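Local atomic coordinates of acylneuraminate lyase (Mycoplasma synoviae, PDB entry 4N4P), a protein that belongs to the dihydrodipicolinate synthetase family of TIM-barrel proteins and assembles as four copies. Residues 116-121 with 155-160; 123-128 with 136-141; 213-218 with 242-247; 219-224 with 235-240. All coordinates share one frame; numbering follows the deposited sequence.

Interaction 1 of 4, residues 116-121 with 155-160; sequences FSFNET and GKLLEI
Phe118 and Leu157 carry the apolar contact between the first turn of helix 118-131 and helix 151-158, a case in which no polar bond crosses from one segment to the other and the gap between helices is bridged by hydrocarbon. With CG anti to the backbone N (chi1 -178°), Phe118 extends its ring toward the partner helix. Its CE2 lies 3.8 Å from Leu157 CG, and its CZ lies 3.9 Å from Leu157 CD2, the two side chains lying alongside and pointing opposite ways. Lys156 runs roughly perpendicular to the aromatic side chain, its CB meeting the ring edge 3.9 Å from Phe118 CZ. The lysine chain then bends, but a cation-pi term from its NZ is long and at most weakly attractive. Thr121 adds a looser touch of CG2 on Leu157 CD2.

The hydrogen bonds belong to the helix start. Ser117 and Glu120 form a capping box: Glu120 N gives to Ser117 OG at 3.0 Å, and Glu120 OE1 accepts from Ser117 N at 2.8 Å through its anti lone pair. Ser117 O takes both Thr121 N and Thr121 OG1, from opposite faces of its plane. Glu120 OE2 turns instead to Trp276 N of the second subunit.

The chemistry implies a division of labour: directional bonds define the helix start, whereas dispersion and shape join the two helices, with no hydrogen bond between residues 116-121 and 155-160.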
# COMPACT_ATOMS: atom_id res chain seq x y z
N PHE A 116 12.41 -11.33 6.56
CA PHE A 116 13.83 -11.60 6.65
C PHE A 116 14.63 -10.46 6.05
O PHE A 116 14.19 -9.85 5.07
CB PHE A 116 14.17 -12.92 5.97
CG PHE A 116 13.69 -14.12 6.73
CD1 PHE A 116 14.40 -14.57 7.85
CD2 PHE A 116 12.53 -14.79 6.35
CE1 PHE A 116 13.98 -15.68 8.58
CE2 PHE A 116 12.10 -15.92 7.08
CZ PHE A 116 12.84 -16.36 8.18
N SER A 117 15.79 -10.17 6.63
CA SER A 117 16.65 -9.09 6.13
C SER A 117 17.34 -9.48 4.83
O SER A 117 17.39 -10.67 4.43
CB SER A 117 17.71 -8.72 7.17
OG SER A 117 18.64 -9.77 7.35
N PHE A 118 17.89 -8.48 4.15
CA PHE A 118 18.70 -8.77 2.97
C PHE A 118 19.82 -9.75 3.31
O PHE A 118 20.06 -10.71 2.56
CB PHE A 118 19.29 -7.51 2.36
CG PHE A 118 20.08 -7.80 1.13
CD1 PHE A 118 21.45 -8.03 1.21
CD2 PHE A 118 19.44 -7.93 -0.11
CE1 PHE A 118 22.19 -8.34 0.06
CE2 PHE A 118 20.16 -8.25 -1.26
CZ PHE A 118 21.54 -8.46 -1.17
N ASN A 119 20.51 -9.49 4.43
CA ASN A 119 21.62 -10.31 4.87
C ASN A 119 21.19 -11.75 5.14
O ASN A 119 21.89 -12.69 4.76
CB ASN A 119 22.28 -9.73 6.12
CG ASN A 119 23.10 -8.47 5.83
OD1 ASN A 119 23.46 -8.19 4.68
ND2 ASN A 119 23.43 -7.73 6.89
N GLU A 120 20.03 -11.93 5.77
CA GLU A 120 19.50 -13.28 6.00
C GLU A 120 19.20 -13.98 4.69
O GLU A 120 19.51 -15.15 4.53
CB GLU A 120 18.26 -13.23 6.88
CG GLU A 120 18.62 -13.10 8.34
CD GLU A 120 17.48 -12.61 9.23
OE1 GLU A 120 16.57 -11.92 8.73
OE2 GLU A 120 17.53 -12.91 10.44
N THR A 121 18.59 -13.26 3.75
CA THR A 121 18.27 -13.79 2.45
C THR A 121 19.55 -14.13 1.65
O THR A 121 19.64 -15.19 1.02
CB THR A 121 17.38 -12.81 1.69
OG1 THR A 121 16.15 -12.66 2.41
CG2 THR A 121 17.07 -13.32 0.28
N GLY A 155 21.70 -7.49 -7.41
CA GLY A 155 22.88 -7.99 -8.10
C GLY A 155 23.84 -8.71 -7.18
O GLY A 155 24.55 -9.62 -7.62
N LYS A 156 23.85 -8.32 -5.91
CA LYS A 156 24.62 -9.04 -4.90
C LYS A 156 24.14 -10.49 -4.74
O LYS A 156 24.94 -11.40 -4.55
CB LYS A 156 24.59 -8.32 -3.56
CG LYS A 156 25.27 -6.95 -3.57
CD LYS A 156 24.98 -6.21 -2.27
CE LYS A 156 24.92 -4.69 -2.49
NZ LYS A 156 23.95 -4.08 -1.50
N LEU A 157 22.82 -10.69 -4.82
CA LEU A 157 22.28 -12.05 -4.78
C LEU A 157 22.62 -12.78 -6.06
O LEU A 157 22.96 -13.96 -6.03
CB LEU A 157 20.75 -12.05 -4.53
CG LEU A 157 20.17 -11.43 -3.25
CD1 LEU A 157 18.62 -11.40 -3.35
CD2 LEU A 157 20.64 -12.19 -1.99
N LEU A 158 22.54 -12.08 -7.20
CA LEU A 158 22.83 -12.69 -8.51
C LEU A 158 24.27 -13.17 -8.63
O LEU A 158 24.57 -14.02 -9.47
CB LEU A 158 22.53 -11.70 -9.65
CG LEU A 158 21.04 -11.42 -9.88
CD1 LEU A 158 20.79 -10.24 -10.85
CD2 LEU A 158 20.37 -12.70 -10.38
N GLU A 159 25.15 -12.61 -7.81
CA GLU A 159 26.58 -12.92 -7.88
C GLU A 159 26.98 -14.14 -7.07
O GLU A 159 28.10 -14.64 -7.20
CB GLU A 159 27.39 -11.73 -7.39
CG GLU A 159 27.70 -10.75 -8.48
CD GLU A 159 28.20 -9.45 -7.92
OE1 GLU A 159 28.79 -9.44 -6.80
OE2 GLU A 159 28.00 -8.42 -8.60
N ILE A 160 26.07 -14.63 -6.25
CA ILE A 160 26.33 -15.82 -5.42
C ILE A 160 26.74 -17.02 -6.29
O ILE A 160 26.24 -17.20 -7.40
CB ILE A 160 25.09 -16.12 -4.51
CG1 ILE A 160 25.00 -15.03 -3.43
CG2 ILE A 160 25.15 -17.53 -3.92
CD1 ILE A 160 23.64 -14.95 -2.68

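Interaction 2 of 4, residues 123-128 with 136-141; sequences HYYEEI and MLIYYL
Tyr125 and Ile138 face each other with their CA atoms 7.9 Å apart, on a helix segment and a strand that run nearly antiparallel, at 162°. The two short axes approach to 10.9 Å, a spacing wide enough for one layer of interlocking side chains, and that layer shows how an aromatic ring can be fixed from several directions at once.

One face of the Tyr125 ring receives Ile138 CG2 in a CH-pi contact, 3.7 Å from the ring centroid and close to the normal. The opposite face is covered by Tyr124, whose CD1 stands over the centre. Ile138 holds CG1 between its backbone N and carbonyl carbon (chi1 62°), which places CG2 anti to the carbonyl carbon and against the ring. The phenol oxygen has several partners. Tyr139 N reaches Tyr125 OH in a weak but nearly straight bond of 3.3 Å, and a water in the ring plane donates to Tyr125 OH at 2.8 Å and to Tyr139 O at 2.8 Å, while the hydroxyl also bonds to Ala108 O. Further along, Met136 bends at chi2 and chi3 so that its CE meets Ile128 CG2 at 3.6 Å, one chain lying across the other.

The contact packs the helix of the beta-alpha-beta crossover 105-108, 118-131, 136-139 against its second strand. That strand pairs with 105-108 and 163-168, and Phe154, Leu157 and Leu158 of helix 151-158 close over Ile138.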
# COMPACT_ATOMS: atom_id res chain seq x y z
N HIS A 123 22.48 -14.89 2.92
CA HIS A 123 23.11 -16.03 3.59
C HIS A 123 22.38 -17.33 3.27
O HIS A 123 23.01 -18.38 3.12
CB HIS A 123 23.17 -15.80 5.11
CG HIS A 123 23.97 -16.85 5.83
ND1 HIS A 123 25.33 -16.74 6.03
CD2 HIS A 123 23.61 -18.04 6.36
CE1 HIS A 123 25.77 -17.81 6.67
NE2 HIS A 123 24.75 -18.62 6.88
N TYR A 124 21.05 -17.25 3.16
CA TYR A 124 20.22 -18.38 2.76
C TYR A 124 20.63 -18.87 1.38
O TYR A 124 20.89 -20.04 1.20
CB TYR A 124 18.78 -17.92 2.80
CG TYR A 124 17.72 -18.70 2.06
CD1 TYR A 124 17.28 -18.30 0.78
CD2 TYR A 124 17.07 -19.78 2.68
CE1 TYR A 124 16.25 -18.99 0.12
CE2 TYR A 124 16.04 -20.46 2.04
CZ TYR A 124 15.62 -20.06 0.77
OH TYR A 124 14.58 -20.76 0.18
N TYR A 125 20.76 -17.97 0.41
CA TYR A 125 21.17 -18.43 -0.92
C TYR A 125 22.61 -18.95 -0.95
O TYR A 125 22.92 -19.96 -1.60
CB TYR A 125 20.95 -17.32 -1.93
CG TYR A 125 19.50 -17.18 -2.33
CD1 TYR A 125 18.86 -18.20 -3.07
CD2 TYR A 125 18.79 -16.04 -2.01
CE1 TYR A 125 17.51 -18.06 -3.46
CE2 TYR A 125 17.46 -15.89 -2.39
CZ TYR A 125 16.83 -16.89 -3.11
OH TYR A 125 15.52 -16.71 -3.48
N GLU A 126 23.49 -18.30 -0.18
CA GLU A 126 24.86 -18.78 0.01
C GLU A 126 24.89 -20.23 0.51
O GLU A 126 25.59 -21.08 -0.04
CB GLU A 126 25.61 -17.90 1.00
CG GLU A 126 26.09 -16.60 0.47
CD GLU A 126 27.04 -15.94 1.43
OE1 GLU A 126 26.58 -15.24 2.35
OE2 GLU A 126 28.26 -16.13 1.25
N GLU A 127 24.15 -20.52 1.57
CA GLU A 127 24.12 -21.88 2.10
C GLU A 127 23.62 -22.90 1.05
O GLU A 127 24.19 -23.97 0.93
CB GLU A 127 23.25 -21.94 3.35
CG GLU A 127 23.84 -21.26 4.55
CD GLU A 127 23.28 -21.84 5.84
OE1 GLU A 127 22.78 -21.05 6.67
OE2 GLU A 127 23.33 -23.08 6.01
N ILE A 128 22.57 -22.56 0.30
CA ILE A 128 22.07 -23.50 -0.71
C ILE A 128 23.15 -23.76 -1.79
O ILE A 128 23.33 -24.87 -2.24
CB ILE A 128 20.74 -23.04 -1.38
CG1 ILE A 128 19.67 -22.76 -0.32
CG2 ILE A 128 20.24 -24.12 -2.40
CD1 ILE A 128 18.45 -21.95 -0.85
N MET A 136 21.44 -22.11 -10.19
CA MET A 136 20.35 -21.61 -9.35
C MET A 136 19.68 -20.38 -9.96
O MET A 136 20.36 -19.44 -10.45
CB MET A 136 20.89 -21.29 -7.94
CG MET A 136 20.05 -20.35 -7.10
SD MET A 136 18.51 -21.17 -6.57
CE MET A 136 19.15 -22.22 -5.26
N LEU A 137 18.34 -20.38 -9.93
CA LEU A 137 17.55 -19.19 -10.23
C LEU A 137 16.98 -18.67 -8.92
O LEU A 137 16.20 -19.38 -8.28
CB LEU A 137 16.39 -19.55 -11.19
CG LEU A 137 16.91 -19.92 -12.58
CD1 LEU A 137 15.79 -20.69 -13.38
CD2 LEU A 137 17.42 -18.67 -13.29
N ILE A 138 17.37 -17.47 -8.51
CA ILE A 138 16.81 -16.89 -7.31
C ILE A 138 15.45 -16.27 -7.62
O ILE A 138 15.11 -16.04 -8.78
CB ILE A 138 17.77 -15.88 -6.65
CG1 ILE A 138 18.06 -14.71 -7.58
CG2 ILE A 138 19.09 -16.58 -6.26
CD1 ILE A 138 18.88 -13.62 -6.93
N TYR A 139 14.63 -16.07 -6.60
CA TYR A 139 13.36 -15.42 -6.82
C TYR A 139 13.56 -13.93 -6.69
O TYR A 139 14.28 -13.49 -5.82
CB TYR A 139 12.34 -15.90 -5.80
CG TYR A 139 11.47 -17.01 -6.33
CD1 TYR A 139 10.10 -16.84 -6.48
CD2 TYR A 139 12.03 -18.23 -6.70
CE1 TYR A 139 9.29 -17.86 -6.97
CE2 TYR A 139 11.26 -19.24 -7.18
CZ TYR A 139 9.87 -19.06 -7.32
OH TYR A 139 9.09 -20.06 -7.83
N TYR A 140 12.94 -13.17 -7.59
CA TYR A 140 13.02 -11.74 -7.48
C TYR A 140 12.38 -11.26 -6.18
O TYR A 140 11.32 -11.75 -5.76
CB TYR A 140 12.43 -11.04 -8.68
CG TYR A 140 12.41 -9.54 -8.51
CD1 TYR A 140 13.59 -8.80 -8.44
CD2 TYR A 140 11.20 -8.87 -8.37
CE1 TYR A 140 13.56 -7.39 -8.26
CE2 TYR A 140 11.16 -7.51 -8.19
CZ TYR A 140 12.32 -6.77 -8.14
OH TYR A 140 12.18 -5.41 -7.98
N LEU A 141 13.06 -10.29 -5.58
CA LEU A 141 12.78 -9.74 -4.26
C LEU A 141 12.58 -8.23 -4.46
O LEU A 141 13.57 -7.52 -4.73
CB LEU A 141 13.99 -10.01 -3.34
CG LEU A 141 13.91 -9.55 -1.88
CD1 LEU A 141 12.88 -10.35 -1.09
CD2 LEU A 141 15.28 -9.63 -1.22
O HOH W 1 14.61 -14.10 -3.11

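Interaction 3 of 4, residues 213-218 with 242-247; sequences NVNAKG and NDYVLD
An Asx motif at Asn215, in the irregular first part of helix 212-227, rests against the ring of Tyr244 from helix 231-248. Asn215 OD1 accepts from Gly218 N at 3.0 Å, with the donor well above the carbonyl plane. The bond lies where the helix is kinked, at a turn in which the backbone N of Lys217 and of Gly218 lacks its link to the turn before; for Gly218 N, the side chain supplies the acceptor.

The same amide meets the tyrosine. With CG anti to the backbone N (chi1 -158°), Asn215 extends its amide across to the ring, and ND2 comes over one face, 3.4 Å from Tyr244 CD2 and offset toward the rim. The amide and ring planes are almost perpendicular, at 89°. Nearer the phenol end, Asn215 CB packs 3.4 Å from Tyr244 CZ.

In the fold, helix 212-227 follows the last barrel strand, 206-209, and helix 231-248 is the first of the helices added after the barrel. Tyr244 thus spans the joint between the two parts.

Val214 approaches at the ring edge, with CG2 3.2 Å from Tyr244 OH, a tight fit. The hydroxyl itself bonds to Thr211 O, two residues before the segment, which fixes the far end of the ring. Leu257 and Ile260 of helix 253-263 pack on Val214, and Ile290 of helix 280-294 touches Tyr244.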
# COMPACT_ATOMS: atom_id res chain seq x y z
N ASN A 213 0.37 -24.72 -18.24
CA ASN A 213 -0.00 -26.12 -18.02
C ASN A 213 -1.05 -26.61 -19.03
O ASN A 213 -1.03 -27.78 -19.42
CB ASN A 213 -0.55 -26.37 -16.60
CG ASN A 213 0.54 -26.53 -15.54
OD1 ASN A 213 0.80 -25.61 -14.72
ND2 ASN A 213 1.15 -27.70 -15.51
N VAL A 214 -1.98 -25.75 -19.43
CA VAL A 214 -3.07 -26.19 -20.30
C VAL A 214 -3.26 -25.30 -21.54
O VAL A 214 -4.06 -25.63 -22.43
CB VAL A 214 -4.42 -26.37 -19.51
CG1 VAL A 214 -4.25 -27.37 -18.37
CG2 VAL A 214 -4.93 -25.00 -18.97
N ASN A 215 -2.52 -24.20 -21.61
CA ASN A 215 -2.61 -23.33 -22.77
C ASN A 215 -1.27 -22.92 -23.35
O ASN A 215 -1.08 -21.75 -23.75
CB ASN A 215 -3.48 -22.09 -22.50
CG ASN A 215 -4.01 -21.48 -23.78
OD1 ASN A 215 -3.82 -22.05 -24.87
ND2 ASN A 215 -4.70 -20.34 -23.66
N ALA A 216 -0.35 -23.88 -23.43
CA ALA A 216 0.92 -23.63 -24.11
C ALA A 216 0.68 -23.19 -25.55
O ALA A 216 1.43 -22.37 -26.07
CB ALA A 216 1.84 -24.89 -24.07
N LYS A 217 -0.36 -23.72 -26.20
CA LYS A 217 -0.64 -23.33 -27.58
C LYS A 217 -0.90 -21.81 -27.70
O LYS A 217 -0.36 -21.15 -28.60
CB LYS A 217 -1.84 -24.11 -28.14
CG LYS A 217 -2.12 -23.80 -29.61
CD LYS A 217 -3.11 -24.81 -30.21
CE LYS A 217 -4.52 -24.34 -30.06
NZ LYS A 217 -5.42 -25.13 -30.96
N GLY A 218 -1.72 -21.29 -26.80
CA GLY A 218 -2.15 -19.87 -26.81
C GLY A 218 -0.98 -18.97 -26.47
O GLY A 218 -0.82 -17.90 -27.07
N ASN A 242 -5.24 -13.20 -22.04
CA ASN A 242 -5.53 -12.63 -20.71
C ASN A 242 -6.99 -12.79 -20.35
O ASN A 242 -7.32 -12.92 -19.19
CB ASN A 242 -5.07 -11.18 -20.65
CG ASN A 242 -3.52 -11.08 -20.58
OD1 ASN A 242 -2.84 -12.11 -20.62
ND2 ASN A 242 -2.99 -9.87 -20.45
N ASP A 243 -7.86 -12.84 -21.37
CA ASP A 243 -9.26 -13.22 -21.15
C ASP A 243 -9.27 -14.61 -20.53
O ASP A 243 -9.97 -14.87 -19.54
CB ASP A 243 -10.06 -13.25 -22.46
CG ASP A 243 -10.44 -11.88 -22.97
OD1 ASP A 243 -10.28 -10.86 -22.27
OD2 ASP A 243 -10.93 -11.84 -24.10
N TYR A 244 -8.48 -15.49 -21.12
CA TYR A 244 -8.35 -16.89 -20.67
C TYR A 244 -7.88 -16.96 -19.23
O TYR A 244 -8.46 -17.67 -18.42
CB TYR A 244 -7.41 -17.67 -21.59
CG TYR A 244 -6.61 -18.78 -20.94
CD1 TYR A 244 -7.23 -19.96 -20.48
CD2 TYR A 244 -5.20 -18.66 -20.79
CE1 TYR A 244 -6.47 -20.99 -19.87
CE2 TYR A 244 -4.44 -19.68 -20.22
CZ TYR A 244 -5.07 -20.83 -19.74
OH TYR A 244 -4.32 -21.84 -19.17
N VAL A 245 -6.81 -16.22 -18.91
CA VAL A 245 -6.29 -16.26 -17.55
C VAL A 245 -7.35 -15.84 -16.53
O VAL A 245 -7.57 -16.53 -15.54
CB VAL A 245 -5.01 -15.43 -17.38
CG1 VAL A 245 -4.50 -15.53 -15.93
CG2 VAL A 245 -3.90 -15.92 -18.38
N LEU A 246 -8.01 -14.70 -16.78
CA LEU A 246 -9.05 -14.22 -15.87
C LEU A 246 -10.23 -15.22 -15.75
O LEU A 246 -10.77 -15.45 -14.64
CB LEU A 246 -9.54 -12.83 -16.32
CG LEU A 246 -8.46 -11.76 -16.11
CD1 LEU A 246 -8.94 -10.37 -16.52
CD2 LEU A 246 -7.98 -11.76 -14.66
N ASP A 247 -10.61 -15.81 -16.88
CA ASP A 247 -11.70 -16.81 -16.86
C ASP A 247 -11.24 -18.03 -16.06
O ASP A 247 -12.00 -18.57 -15.24
CB ASP A 247 -12.12 -17.21 -18.30
CG ASP A 247 -13.16 -16.28 -18.90
OD1 ASP A 247 -13.80 -15.51 -18.17
OD2 ASP A 247 -13.39 -16.37 -20.11

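Interaction 4 of 4, residues 219-224 with 235-240; sequences ANAIIK and MKLTHT
Ile222 lays its CG1 arm along Leu237, toward the turn that links two nearly antiparallel helices. The pair is a worked example of branched side chains filling an ordinary helix-helix spacing: the short axes approach to 9.1 Å at 161°, and the CA atoms of Ile222 and Leu237 come to 5.9 Å.

Ile222 can be followed outward from its backbone. CB is the branch point from which two arms address different neighbours. CG1, anti to the carbonyl carbon (chi1 -66°), meets Leu237 CB at 3.7 Å, the two side chains overlapping along their flanks. Beyond it, CD1 runs on to the backbone, 3.8 Å from Leu237 O, and it also reaches Thr238 OG1 at 4.0 Å. The other arm, CG2, comes to Thr238 OG1 at a similar distance, so that the threonine oxygen is met by both methyl groups of the isoleucine. That oxygen is not left to hydrocarbon alone, since it bonds to Val234 O one turn back in its own helix. Leu237 answers from its side: its CD1 lies 3.4 Å from Ala221 O and 3.9 Å from Ala221 CB, the short alanine side chain making room for the leucine methyl against the backbone of the opposite helix.

These residues close the helical hairpin of 212-227 and 231-248. Ala197 of helix 196-201 covers Ile222 and Thr238, Tyr241 of helix 231-248 also packs on Ile222, and Met202 of the third subunit touches Thr238.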
# COMPACT_ATOMS: atom_id res chain seq x y z
N ALA A 219 -0.10 -19.44 -25.59
CA ALA A 219 1.10 -18.66 -25.23
C ALA A 219 2.14 -18.68 -26.35
O ALA A 219 2.73 -17.62 -26.71
CB ALA A 219 1.70 -19.19 -23.90
N ASN A 220 2.35 -19.86 -26.94
CA ASN A 220 3.24 -19.97 -28.09
C ASN A 220 2.76 -19.13 -29.26
O ASN A 220 3.59 -18.59 -29.98
CB ASN A 220 3.43 -21.43 -28.54
CG ASN A 220 4.51 -22.14 -27.76
OD1 ASN A 220 4.37 -23.32 -27.37
ND2 ASN A 220 5.60 -21.44 -27.51
N ALA A 221 1.44 -18.98 -29.40
CA ALA A 221 0.93 -18.20 -30.51
C ALA A 221 1.41 -16.76 -30.37
O ALA A 221 1.74 -16.11 -31.37
CB ALA A 221 -0.62 -18.27 -30.60
N ILE A 222 1.45 -16.28 -29.13
CA ILE A 222 1.93 -14.91 -28.86
C ILE A 222 3.43 -14.80 -29.20
O ILE A 222 3.85 -13.88 -29.90
CB ILE A 222 1.69 -14.49 -27.39
CG1 ILE A 222 0.18 -14.38 -27.10
CG2 ILE A 222 2.35 -13.14 -27.09
CD1 ILE A 222 -0.09 -14.43 -25.61
N ILE A 223 4.21 -15.77 -28.75
CA ILE A 223 5.65 -15.75 -29.01
C ILE A 223 5.90 -15.79 -30.52
O ILE A 223 6.71 -15.00 -31.04
CB ILE A 223 6.36 -16.94 -28.34
CG1 ILE A 223 6.24 -16.81 -26.81
CG2 ILE A 223 7.86 -16.99 -28.80
CD1 ILE A 223 6.73 -18.02 -26.00
N LYS A 224 5.20 -16.68 -31.22
CA LYS A 224 5.41 -16.80 -32.68
C LYS A 224 5.01 -15.51 -33.41
O LYS A 224 5.74 -15.05 -34.30
CB LYS A 224 4.69 -18.02 -33.26
CG LYS A 224 5.21 -19.36 -32.70
CD LYS A 224 6.76 -19.51 -32.74
CE LYS A 224 7.24 -20.06 -34.08
NZ LYS A 224 8.52 -20.85 -33.97
N MET A 235 -1.02 -8.20 -30.03
CA MET A 235 -2.09 -7.54 -29.25
C MET A 235 -3.33 -8.41 -29.11
O MET A 235 -3.82 -8.60 -28.00
CB MET A 235 -2.50 -6.21 -29.89
CG MET A 235 -1.32 -5.28 -30.05
SD MET A 235 -1.76 -3.78 -30.94
CE MET A 235 -0.13 -3.25 -31.50
N LYS A 236 -3.86 -8.88 -30.24
CA LYS A 236 -5.10 -9.64 -30.25
C LYS A 236 -4.94 -10.94 -29.45
O LYS A 236 -5.80 -11.27 -28.64
CB LYS A 236 -5.51 -9.92 -31.70
CG LYS A 236 -6.73 -10.85 -31.84
CD LYS A 236 -7.10 -11.10 -33.32
CE LYS A 236 -7.93 -12.39 -33.47
NZ LYS A 236 -7.07 -13.61 -33.17
N LEU A 237 -3.83 -11.66 -29.68
CA LEU A 237 -3.60 -12.94 -28.99
C LEU A 237 -3.34 -12.75 -27.49
O LEU A 237 -3.64 -13.65 -26.67
CB LEU A 237 -2.42 -13.71 -29.62
CG LEU A 237 -2.67 -14.17 -31.07
CD1 LEU A 237 -1.31 -14.57 -31.66
CD2 LEU A 237 -3.69 -15.31 -31.18
N THR A 238 -2.77 -11.61 -27.13
CA THR A 238 -2.59 -11.28 -25.72
C THR A 238 -3.97 -11.00 -25.08
O THR A 238 -4.25 -11.49 -23.98
CB THR A 238 -1.67 -10.07 -25.53
OG1 THR A 238 -0.33 -10.44 -25.91
CG2 THR A 238 -1.67 -9.59 -24.03
N HIS A 239 -4.82 -10.25 -25.78
CA HIS A 239 -6.17 -9.98 -25.21
C HIS A 239 -6.91 -11.28 -24.99
O HIS A 239 -7.50 -11.48 -23.93
CB HIS A 239 -6.96 -9.03 -26.12
CG HIS A 239 -6.31 -7.68 -26.27
ND1 HIS A 239 -5.66 -7.05 -25.23
CD2 HIS A 239 -6.21 -6.84 -27.34
CE1 HIS A 239 -5.19 -5.89 -25.64
NE2 HIS A 239 -5.51 -5.73 -26.92
N THR A 240 -6.80 -12.19 -25.96
CA THR A 240 -7.41 -13.51 -25.81
C THR A 240 -6.81 -14.29 -24.65
O THR A 240 -7.54 -14.83 -23.83
CB THR A 240 -7.31 -14.32 -27.11
OG1 THR A 240 -8.02 -13.60 -28.12
CG2 THR A 240 -7.98 -15.71 -26.93

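The four contacts form two neighbouring pairs. Interactions 1 and 2 share helix 118-131, lie about 7 Å apart between centres, and touch directly, for instance where Ile160 packs on Tyr125; interactions 3 and 4 share helices 212-227 and 231-248, with centres about 10 Å apart. Interactions 1 and 3 stand on opposite sides of the chain's centre. Interactions 2 and 3 are buried, and each centres on a tyrosine whose hydroxyl bonds to a backbone carbonyl; 1 and 4 are partly buried. Interactions 1, 3 and 4 join helix to helix with no hydrogen bond across; an aromatic ring takes part in 1 and 3, while 4 is mostly aliphatic. Interaction 2 alone joins helix to strand and has a hydrogen bond across, a weak one.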